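Local coordinates for protein amine oxidase (Emericella nidulans, PDB 3PGB) that probably oxidises primary amines, using a copper ion and a topaquinone cofactor formed within its own chain, at residues G184-S189 with R267-W272; T362-F367 with F473-V478; P410-L415 with L428-Y433. All blocks are in the same frame, centred on the assembly; numbering follows the deposited sequence.

Interaction 1: G184-S189 with R267-W272. With MAN (alpha-D-mannopyranose), chain B.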
loop_
_atom_site.group_PDB
_atom_site.type_symbol
_atom_site.label_atom_id
_atom_site.label_comp_id
_atom_site.label_asym_id
_atom_site.label_seq_id
_atom_site.Cartn_x
_atom_site.Cartn_y
_atom_site.Cartn_z
ATOM N N GLY A 184 11.647 -39.182 13.943
ATOM C CA GLY A 184 11.530 -37.981 14.771
ATOM C C GLY A 184 11.866 -38.178 16.239
ATOM O O GLY A 184 12.518 -37.331 16.840
ATOM N N GLU A 185 11.422 -39.289 16.820
ATOM C CA GLU A 185 11.728 -39.602 18.220
ATOM C C GLU A 185 13.141 -40.171 18.367
ATOM O O GLU A 185 13.925 -39.657 19.160
ATOM C CB GLU A 185 10.696 -40.577 18.808
ATOM N N THR A 186 13.471 -41.212 17.605
ATOM C CA THR A 186 14.788 -41.864 17.720
ATOM C C THR A 186 15.958 -40.892 17.533
ATOM O O THR A 186 16.974 -41.006 18.216
ATOM C CB THR A 186 14.963 -43.040 16.725
ATOM O OG1 THR A 186 13.841 -43.926 16.813
ATOM C CG2 THR A 186 16.236 -43.818 17.032
ATOM N N VAL A 187 15.804 -39.929 16.629
ATOM C CA VAL A 187 16.828 -38.898 16.403
ATOM C C VAL A 187 17.165 -38.122 17.677
ATOM O O VAL A 187 18.244 -37.545 17.781
ATOM C CB VAL A 187 16.401 -37.905 15.290
ATOM C CG1 VAL A 187 17.420 -36.792 15.124
ATOM C CG2 VAL A 187 16.227 -38.644 13.971
ATOM N N TYR A 188 16.252 -38.111 18.644
ATOM C CA TYR A 188 16.513 -37.465 19.926
ATOM C C TYR A 188 17.054 -38.436 20.974
ATOM O O TYR A 188 18.154 -38.238 21.489
ATOM C CB TYR A 188 15.264 -36.739 20.442
ATOM C CG TYR A 188 15.049 -35.403 19.761
ATOM C CD1 TYR A 188 15.623 -34.248 20.267
ATOM C CD2 TYR A 188 14.293 -35.305 18.601
ATOM C CE1 TYR A 188 15.443 -33.028 19.640
ATOM C CE2 TYR A 188 14.101 -34.089 17.968
ATOM C CZ TYR A 188 14.679 -32.952 18.491
ATOM O OH TYR A 188 14.497 -31.743 17.871
ATOM N N SER A 189 16.293 -39.482 21.279
ATOM C CA SER A 189 16.637 -40.384 22.380
ATOM C C SER A 189 17.916 -41.194 22.133
ATOM O O SER A 189 18.647 -41.505 23.074
ATOM C CB SER A 189 15.470 -41.327 22.681
ATOM O OG SER A 189 15.097 -42.046 21.522
ATOM N N ARG A 267 18.178 -45.392 8.785
ATOM C CA ARG A 267 17.374 -45.475 10.008
ATOM C C ARG A 267 18.040 -46.287 11.125
ATOM O O ARG A 267 17.373 -46.671 12.090
ATOM C CB ARG A 267 16.015 -46.104 9.700
ATOM C CG ARG A 267 15.266 -45.489 8.532
ATOM C CD ARG A 267 13.840 -46.008 8.485
ATOM N NE ARG A 267 13.075 -45.572 9.651
ATOM C CZ ARG A 267 11.797 -45.865 9.884
ATOM N NH1 ARG A 267 11.096 -46.604 9.036
ATOM N NH2 ARG A 267 11.214 -45.405 10.982
ATOM N N ASP A 268 19.341 -46.552 10.992
ATOM C CA ASP A 268 20.122 -47.239 12.027
ATOM C C ASP A 268 21.003 -46.205 12.723
ATOM O O ASP A 268 21.947 -45.698 12.116
ATOM C CB ASP A 268 20.985 -48.342 11.401
ATOM C CG ASP A 268 21.619 -49.270 12.441
ATOM O OD1 ASP A 268 22.348 -50.200 12.035
ATOM O OD2 ASP A 268 21.396 -49.081 13.658
ATOM N N PRO A 269 20.694 -45.870 13.991
ATOM C CA PRO A 269 21.490 -44.840 14.681
ATOM C C PRO A 269 22.953 -45.210 14.956
ATOM O O PRO A 269 23.754 -44.322 15.239
ATOM C CB PRO A 269 20.740 -44.626 16.011
ATOM C CG PRO A 269 19.394 -45.230 15.817
ATOM C CD PRO A 269 19.565 -46.333 14.820
ATOM N N SER A 270 23.297 -46.496 14.880
ATOM C CA SER A 270 24.687 -46.927 15.075
ATOM C C SER A 270 25.558 -46.616 13.847
ATOM O O SER A 270 26.780 -46.703 13.923
ATOM C CB SER A 270 24.766 -48.424 15.449
ATOM O OG SER A 270 24.683 -49.264 14.307
ATOM N N GLN A 271 24.924 -46.254 12.730
ATOM C CA GLN A 271 25.628 -45.831 11.511
ATOM C C GLN A 271 25.659 -44.302 11.332
ATOM O O GLN A 271 26.253 -43.809 10.372
ATOM C CB GLN A 271 24.981 -46.474 10.269
ATOM C CG GLN A 271 24.953 -48.009 10.272
ATOM C CD GLN A 271 26.344 -48.624 10.215
ATOM O OE1 GLN A 271 26.761 -49.337 11.133
ATOM N NE2 GLN A 271 27.077 -48.332 9.143
ATOM N N TRP A 272 25.016 -43.553 12.229
ATOM C CA TRP A 272 25.047 -42.084 12.153
ATOM C C TRP A 272 26.359 -41.564 12.724
ATOM O O TRP A 272 26.911 -42.152 13.658
ATOM C CB TRP A 272 23.883 -41.446 12.918
ATOM C CG TRP A 272 22.515 -41.828 12.440
ATOM C CD1 TRP A 272 22.179 -42.350 11.224
ATOM C CD2 TRP A 272 21.290 -41.679 13.164
ATOM N NE1 TRP A 272 20.823 -42.555 11.157
ATOM C CE2 TRP A 272 20.255 -42.153 12.336
ATOM C CE3 TRP A 272 20.969 -41.207 14.441
ATOM C CZ2 TRP A 272 18.918 -42.161 12.741
ATOM C CZ3 TRP A 272 19.638 -41.217 14.842
ATOM C CH2 TRP A 272 18.632 -41.693 13.996
HETATM C C1 MAN B . 16.090 -52.345 13.868
HETATM C C2 MAN B . 16.894 -51.122 14.286
HETATM C C3 MAN B . 16.710 -50.027 13.233
HETATM C C4 MAN B . 17.111 -50.564 11.869
HETATM C C5 MAN B . 16.290 -51.804 11.535
HETATM C C6 MAN B . 16.752 -52.384 10.202
HETATM O O2 MAN B . 18.249 -51.475 14.454
HETATM O O3 MAN B . 17.445 -48.866 13.552
HETATM O O4 MAN B . 16.896 -49.573 10.896
HETATM O O5 MAN B . 16.438 -52.771 12.558
HETATM O O6 MAN B . 16.083 -53.587 9.907
#
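Arg267 O receives two hydroxyls of an alpha-D-mannopyranose from a glycan attached to the protein itself: mannose O3 donates to it at 2.6 Å, and mannose O4 adds a weak bond at 3.2 Å. The sugar thus meets the 267-272 loop through one main-chain carbonyl, with Pro269 CD also near, 3.5 Å from mannose O3. Beside it, the start of helix 186-198 packs on the same loop mainly through apolar atoms. Thr186 turns its methyl to the proline, CG2 to Pro269 CG 3.7 Å, the two side chains crossing at about a right angle. That methyl lies anti to the backbone N, while OG1 (chi1 -50°) stands beside the N, where it hydrogen-bonds Glu99; the same carboxylate also accepts from Glu185 N. Val187 sends CG2 obliquely to the indole, 3.9 Å from Trp272 CH2, again at about a right angle. Thr186 O sits near the ring plane, at the edge, 4.3 Å from Trp272 CZ3. The indole also packs on its own loop: Pro269 CA lies 3.5 Å above the Trp272 ring plane over its centre, so the turn folds back under the tryptophan. Trp272 NE1 is bonded to Gly266 O, which pins the ring in its rotation, and Trp191 meets it edge to face. The Arg267 guanidinium is held by a salt bridge to Asp183, just ahead of the helix, and by cation-pi contact with Trp100. Helix start and loop are therefore joined by methyl and ring packing, with the directional bonds supplied by neighbours; this mannose bonds the 267-272 loop through a single main-chain carbonyl, consistent with a sugar lying against the surface.

Interaction 2: T362-F367 with F473-V478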
loop_
_atom_site.group_PDB
_atom_site.type_symbol
_atom_site.label_atom_id
_atom_site.label_comp_id
_atom_site.label_asym_id
_atom_site.label_seq_id
_atom_site.Cartn_x
_atom_site.Cartn_y
_atom_site.Cartn_z
ATOM N N THR A 362 -2.752 -25.454 1.933
ATOM C CA THR A 362 -2.702 -24.011 1.701
ATOM C C THR A 362 -3.869 -23.231 2.318
ATOM O O THR A 362 -3.966 -22.017 2.143
ATOM C CB THR A 362 -2.647 -23.709 0.192
ATOM O OG1 THR A 362 -3.786 -24.289 -0.457
ATOM C CG2 THR A 362 -1.378 -24.280 -0.416
ATOM N N GLY A 363 -4.742 -23.918 3.047
ATOM C CA GLY A 363 -5.834 -23.254 3.742
ATOM C C GLY A 363 -6.874 -22.725 2.777
ATOM O O GLY A 363 -7.489 -23.494 2.050
ATOM N N LEU A 364 -7.046 -21.405 2.758
ATOM C CA LEU A 364 -8.154 -20.768 2.038
ATOM C C LEU A 364 -7.903 -20.707 0.539
ATOM O O LEU A 364 -6.770 -20.540 0.101
ATOM C CB LEU A 364 -8.379 -19.347 2.573
ATOM C CG LEU A 364 -9.535 -18.507 2.029
ATOM C CD1 LEU A 364 -10.865 -19.222 2.165
ATOM C CD2 LEU A 364 -9.563 -17.178 2.769
ATOM N N SER A 365 -8.974 -20.826 -0.233
ATOM C CA SER A 365 -8.912 -20.688 -1.682
ATOM C C SER A 365 -10.269 -20.214 -2.186
ATOM O O SER A 365 -11.292 -20.495 -1.558
ATOM C CB SER A 365 -8.553 -22.032 -2.298
ATOM O OG SER A 365 -8.134 -21.882 -3.633
ATOM N N LEU A 366 -10.273 -19.477 -3.296
ATOM C CA LEU A 366 -11.513 -18.984 -3.910
ATOM C C LEU A 366 -11.677 -19.565 -5.311
ATOM O O LEU A 366 -10.704 -19.673 -6.059
ATOM C CB LEU A 366 -11.514 -17.453 -4.000
ATOM C CG LEU A 366 -11.716 -16.671 -2.701
ATOM C CD1 LEU A 366 -10.569 -16.904 -1.738
ATOM C CD2 LEU A 366 -11.867 -15.184 -2.994
ATOM N N PHE A 367 -12.909 -19.924 -5.662
ATOM C CA PHE A 367 -13.221 -20.470 -6.980
ATOM C C PHE A 367 -14.399 -19.748 -7.623
ATOM O O PHE A 367 -15.275 -19.230 -6.943
ATOM C CB PHE A 367 -13.548 -21.959 -6.876
ATOM C CG PHE A 367 -12.349 -22.830 -6.652
ATOM C CD1 PHE A 367 -11.924 -23.137 -5.367
ATOM C CD2 PHE A 367 -11.643 -23.345 -7.728
ATOM C CE1 PHE A 367 -10.810 -23.945 -5.165
ATOM C CE2 PHE A 367 -10.530 -24.152 -7.532
ATOM C CZ PHE A 367 -10.114 -24.455 -6.257
ATOM N N PHE A 473 -15.763 -5.241 0.673
ATOM C CA PHE A 473 -15.973 -6.543 1.315
ATOM C C PHE A 473 -14.659 -7.309 1.479
ATOM O O PHE A 473 -13.825 -7.307 0.577
ATOM C CB PHE A 473 -16.958 -7.358 0.484
ATOM C CG PHE A 473 -17.371 -8.649 1.114
ATOM C CD1 PHE A 473 -18.382 -8.677 2.060
ATOM C CD2 PHE A 473 -16.769 -9.842 0.742
ATOM C CE1 PHE A 473 -18.775 -9.875 2.642
ATOM C CE2 PHE A 473 -17.154 -11.042 1.317
ATOM C CZ PHE A 473 -18.161 -11.060 2.269
ATOM N N THR A 474 -14.492 -7.965 2.628
ATOM C CA THR A 474 -13.264 -8.703 2.962
ATOM C C THR A 474 -13.558 -10.129 3.409
ATOM O O THR A 474 -14.468 -10.361 4.199
ATOM C CB THR A 474 -12.472 -8.016 4.116
ATOM O OG1 THR A 474 -11.987 -6.731 3.692
ATOM C CG2 THR A 474 -11.298 -8.880 4.562
ATOM N N LEU A 475 -12.789 -11.078 2.887
ATOM C CA LEU A 475 -12.792 -12.456 3.373
ATOM C C LEU A 475 -11.422 -12.686 3.959
ATOM O O LEU A 475 -10.424 -12.449 3.278
ATOM C CB LEU A 475 -13.043 -13.451 2.235
ATOM C CG LEU A 475 -12.795 -14.947 2.517
ATOM C CD1 LEU A 475 -13.444 -15.408 3.823
ATOM C CD2 LEU A 475 -13.288 -15.805 1.360
ATOM N N ARG A 476 -11.359 -13.137 5.208
ATOM C CA ARG A 476 -10.073 -13.246 5.881
ATOM C C ARG A 476 -9.846 -14.560 6.625
ATOM O O ARG A 476 -10.765 -15.150 7.183
ATOM C CB ARG A 476 -9.899 -12.073 6.836
ATOM C CG ARG A 476 -8.682 -12.146 7.726
ATOM C CD ARG A 476 -8.511 -10.859 8.484
ATOM N NE ARG A 476 -8.341 -9.710 7.595
ATOM C CZ ARG A 476 -8.435 -8.440 7.980
ATOM N NH1 ARG A 476 -8.705 -8.128 9.247
ATOM N NH2 ARG A 476 -8.259 -7.465 7.090
ATOM N N SER A 477 -8.587 -14.990 6.604
ATOM C CA SER A 477 -8.115 -16.136 7.360
ATOM C C SER A 477 -6.786 -15.760 7.998
ATOM O O SER A 477 -6.069 -14.893 7.492
ATOM C CB SER A 477 -7.923 -17.340 6.442
ATOM O OG SER A 477 -7.278 -18.407 7.129
ATOM N N VAL A 478 -6.473 -16.403 9.117
ATOM C CA VAL A 478 -5.181 -16.235 9.756
ATOM C C VAL A 478 -4.650 -17.595 10.152
ATOM O O VAL A 478 -5.297 -18.302 10.920
ATOM C CB VAL A 478 -5.271 -15.367 11.022
ATOM C CG1 VAL A 478 -3.911 -15.305 11.719
ATOM C CG2 VAL A 478 -5.774 -13.969 10.679
#
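Leu364 and Leu475 reach toward each other tip to tip from two strands that run nearly antiparallel, at 158°, yet stand 8.1 Å apart at the closest approach of their axes. This is packing of one sheet face on another and not pairing of neighbours within a sheet. Leu364 has CG anti to its backbone N (chi1 -177°), which directs the branched end at Leu475; its CD2 arrives 3.9 Å from Leu475 CG. Leu475 has a similar chi1 of 168°. The same methyl of Leu364 is shared with Ser477, whose CB lies 4.0 Å from Leu364 CD2. Leu366, two residues farther along, makes a looser contact, CD1 to Leu475 CD2 at 4.3 Å. Leu475 therefore fits over the interval between Leu364 and Leu366, and Leu364 over that between Leu475 and Ser477, a staggered, apolar contact between buried side chains. The alternate residues Ser365 and Arg476 point away from this interface. The layered packing is in keeping with the beta-sandwich of the copper amine oxidase catalytic domain. Each strand gets its hydrogen bonds from its own neighbours: strand 363-371 pairs with 352-359 and 374-389, while strand 464-479 pairs with 437-451 and 486-492. Ile356 and Phe354 of strand 352-359 touch Leu475, and Tyr490 and Phe492 of strand 486-492 touch Leu366, while Arg476 reaches the main chain of Asp453 of the second subunit.

Interaction 3: P410-L415 with L428-Y433; sequences PYAFEL and LNTSFY. With NAG (2-acetamido-2-deoxy-beta-D-glucopyranose), chain H.
Pro410 sits over one face of the Phe432 ring, leading with CA and CB: its CA is 3.5 Å from the Phe432 ring centroid and 5° off the ring normal, an almost vertical CH-pi contact. CB of the proline adds a second touch, 3.5 Å from Phe432 CE1, and CG a third, 3.9 Å from Phe432 CD1, so the pyrrolidine slides from the ring centre toward its CD1-CE1 side. The phenyl is brought up to the loop by a chi1 of 74°, which sets CG between backbone N and carbonyl carbon. Two residues back along the strand, Thr430 makes a looser meeting with the loop: its OG1 is 4.1 Å from Ala412 O, too far to bond, and the hydroxyl bonds instead to Ser444 OG. Ala412 is the centre of an inverse gamma turn, with a weak bond from Phe413 N to Tyr411 O, and this tight bend carries the loop past strand 426-434. Tyr411 and Phe413, whose CB atoms point away from the strand, pack against each other: Tyr411 CA lies 4.0 Å above the Phe413 ring plane over its centre, and Phe413 CZ sits at the edge of the Tyr411 ring. Strand 426-434 is hydrogen-bonded to strand 437-451 in the catalytic domain, which brings in His439 and His441, whose rings meet that of Phe432 at shallow angles between planes; His441 NE2 also bonds to Pro410 O, tying the loop to strand 437-451. One residue before Thr430, Asn429 carries an N-linked N-acetylglucosamine through ND2, 1.4 Å from sugar C1, while its OD1 accepts from Asp443 N, which probably helps hold the linking amide. Phe413 in turn packs on Ser460 of the second subunit.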
loop_
_atom_site.group_PDB
_atom_site.type_symbol
_atom_site.label_atom_id
_atom_site.label_comp_id
_atom_site.label_asym_id
_atom_site.label_seq_id
_atom_site.Cartn_x
_atom_site.Cartn_y
_atom_site.Cartn_z
ATOM N N PRO A 410 -4.210 -26.631 9.196
ATOM C CA PRO A 410 -4.214 -27.085 10.593
ATOM C C PRO A 410 -4.060 -25.964 11.623
ATOM O O PRO A 410 -4.489 -26.112 12.773
ATOM C CB PRO A 410 -2.997 -28.022 10.663
ATOM C CG PRO A 410 -2.754 -28.437 9.282
ATOM C CD PRO A 410 -3.124 -27.263 8.430
ATOM N N TYR A 411 -3.434 -24.864 11.218
ATOM C CA TYR A 411 -3.156 -23.761 12.129
ATOM C C TYR A 411 -3.968 -22.515 11.786
ATOM O O TYR A 411 -3.581 -21.407 12.135
ATOM C CB TYR A 411 -1.657 -23.460 12.128
ATOM C CG TYR A 411 -0.826 -24.702 12.331
ATOM C CD1 TYR A 411 -0.713 -25.288 13.587
ATOM C CD2 TYR A 411 -0.177 -25.308 11.266
ATOM C CE1 TYR A 411 0.034 -26.438 13.779
ATOM C CE2 TYR A 411 0.575 -26.459 11.443
ATOM C CZ TYR A 411 0.676 -27.016 12.704
ATOM O OH TYR A 411 1.422 -28.151 12.894
ATOM N N ALA A 412 -5.097 -22.709 11.112
ATOM C CA ALA A 412 -6.047 -21.626 10.869
ATOM C C ALA A 412 -7.005 -21.524 12.067
ATOM O O ALA A 412 -8.199 -21.786 11.941
ATOM C CB ALA A 412 -6.813 -21.869 9.575
ATOM N N PHE A 413 -6.463 -21.135 13.220
ATOM C CA PHE A 413 -7.194 -21.157 14.484
ATOM C C PHE A 413 -8.358 -20.166 14.524
ATOM O O PHE A 413 -8.479 -19.295 13.671
ATOM C CB PHE A 413 -6.252 -20.844 15.648
ATOM C CG PHE A 413 -5.147 -21.844 15.830
ATOM C CD1 PHE A 413 -5.429 -23.195 15.983
ATOM C CD2 PHE A 413 -3.819 -21.430 15.872
ATOM C CE1 PHE A 413 -4.404 -24.120 16.166
ATOM C CE2 PHE A 413 -2.789 -22.347 16.056
ATOM C CZ PHE A 413 -3.078 -23.689 16.203
ATOM N N GLU A 414 -9.213 -20.312 15.532
ATOM C CA GLU A 414 -10.338 -19.398 15.728
ATOM C C GLU A 414 -9.815 -17.972 15.917
ATOM O O GLU A 414 -8.808 -17.760 16.587
ATOM C CB GLU A 414 -11.175 -19.842 16.938
ATOM C CG GLU A 414 -12.344 -18.918 17.310
ATOM C CD GLU A 414 -13.261 -19.517 18.374
ATOM O OE1 GLU A 414 -12.851 -20.484 19.056
ATOM O OE2 GLU A 414 -14.390 -19.009 18.539
ATOM N N LEU A 415 -10.500 -17.010 15.308
ATOM C CA LEU A 415 -10.117 -15.600 15.382
ATOM C C LEU A 415 -10.656 -14.958 16.658
ATOM O O LEU A 415 -11.693 -15.373 17.177
ATOM C CB LEU A 415 -10.660 -14.854 14.162
ATOM C CG LEU A 415 -10.217 -15.406 12.806
ATOM C CD1 LEU A 415 -10.841 -14.615 11.670
ATOM C CD2 LEU A 415 -8.698 -15.387 12.693
ATOM N N LEU A 428 -17.303 -18.022 9.496
ATOM C CA LEU A 428 -17.483 -19.403 9.060
ATOM C C LEU A 428 -16.486 -20.315 9.765
ATOM O O LEU A 428 -15.504 -19.853 10.347
ATOM C CB LEU A 428 -17.307 -19.518 7.547
ATOM C CG LEU A 428 -18.307 -18.745 6.695
ATOM C CD1 LEU A 428 -17.876 -18.749 5.231
ATOM C CD2 LEU A 428 -19.711 -19.330 6.855
ATOM N N ASN A 429 -16.764 -21.614 9.713
ATOM C CA ASN A 429 -15.841 -22.630 10.207
ATOM C C ASN A 429 -14.902 -23.102 9.102
ATOM O O ASN A 429 -15.157 -22.900 7.910
ATOM C CB ASN A 429 -16.613 -23.847 10.723
ATOM C CG ASN A 429 -17.284 -23.606 12.057
ATOM O OD1 ASN A 429 -17.078 -22.578 12.702
ATOM N ND2 ASN A 429 -18.102 -24.580 12.481
ATOM N N THR A 430 -13.802 -23.718 9.521
ATOM C CA THR A 430 -12.970 -24.525 8.642
ATOM C C THR A 430 -12.553 -25.754 9.433
ATOM O O THR A 430 -12.464 -25.706 10.659
ATOM C CB THR A 430 -11.709 -23.775 8.150
ATOM O OG1 THR A 430 -10.954 -23.279 9.266
ATOM C CG2 THR A 430 -12.081 -22.626 7.218
ATOM N N SER A 431 -12.316 -26.859 8.738
ATOM C CA SER A 431 -11.829 -28.073 9.388
ATOM C C SER A 431 -10.667 -28.674 8.623
ATOM O O SER A 431 -10.399 -28.305 7.476
ATOM C CB SER A 431 -12.950 -29.106 9.523
ATOM O OG SER A 431 -13.525 -29.387 8.266
ATOM N N PHE A 432 -9.965 -29.591 9.281
ATOM C CA PHE A 432 -8.934 -30.378 8.619
ATOM C C PHE A 432 -8.834 -31.777 9.219
ATOM O O PHE A 432 -9.205 -32.005 10.374
ATOM C CB PHE A 432 -7.586 -29.665 8.692
ATOM C CG PHE A 432 -6.949 -29.701 10.049
ATOM C CD1 PHE A 432 -5.886 -30.547 10.306
ATOM C CD2 PHE A 432 -7.409 -28.880 11.069
ATOM C CE1 PHE A 432 -5.293 -30.576 11.556
ATOM C CE2 PHE A 432 -6.819 -28.901 12.319
ATOM C CZ PHE A 432 -5.762 -29.753 12.564
ATOM N N TYR A 433 -8.334 -32.706 8.416
ATOM C CA TYR A 433 -8.177 -34.083 8.841
ATOM C C TYR A 433 -6.773 -34.280 9.365
ATOM O O TYR A 433 -5.816 -33.875 8.715
ATOM C CB TYR A 433 -8.430 -35.042 7.672
ATOM C CG TYR A 433 -8.106 -36.487 7.986
ATOM C CD1 TYR A 433 -9.094 -37.365 8.408
ATOM C CD2 TYR A 433 -6.808 -36.974 7.866
ATOM C CE1 TYR A 433 -8.802 -38.693 8.696
ATOM C CE2 TYR A 433 -6.508 -38.297 8.158
ATOM C CZ TYR A 433 -7.511 -39.151 8.573
ATOM O OH TYR A 433 -7.218 -40.462 8.861
HETATM C C1 NAG H . -18.841 -24.614 13.723
HETATM C C2 NAG H . -20.340 -24.408 13.532
HETATM C C3 NAG H . -21.120 -24.623 14.835
HETATM C C4 NAG H . -20.706 -25.913 15.540
HETATM C C5 NAG H . -19.189 -25.974 15.637
HETATM C C6 NAG H . -18.707 -27.274 16.274
HETATM C C7 NAG H . -21.571 -22.835 12.130
HETATM C C8 NAG H . -21.709 -21.418 11.645
HETATM N N2 NAG H . -20.583 -23.081 12.991
HETATM O O3 NAG H . -22.495 -24.704 14.542
HETATM O O4 NAG H . -21.288 -25.986 16.826
HETATM O O5 NAG H . -18.658 -25.877 14.330
HETATM O O6 NAG H . -19.006 -28.350 15.414
HETATM O O7 NAG H . -22.344 -23.708 11.736
#

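In the fold
From the N terminus, interaction 1 comes first: it brings the loop before strand 273-279 back to the start of helix 186-198, spanning 77 residues, and closes before interaction 2 opens. Interaction 2 then joins strand 363-371 to strand 464-479 across 105 residues. Interaction 3 falls wholly within that span, with only 12 residues between its segments, so the two nest and do not cross. They also touch: Val478 CB lies 3.8 Å from Leu415 CD2, and Ser477 packs near Ala412, linking the sandwich strand to the 410-415 loop. Interaction 1 stands apart, its centre about 40 Å from that of interaction 2 and about 34 Å from that of interaction 3.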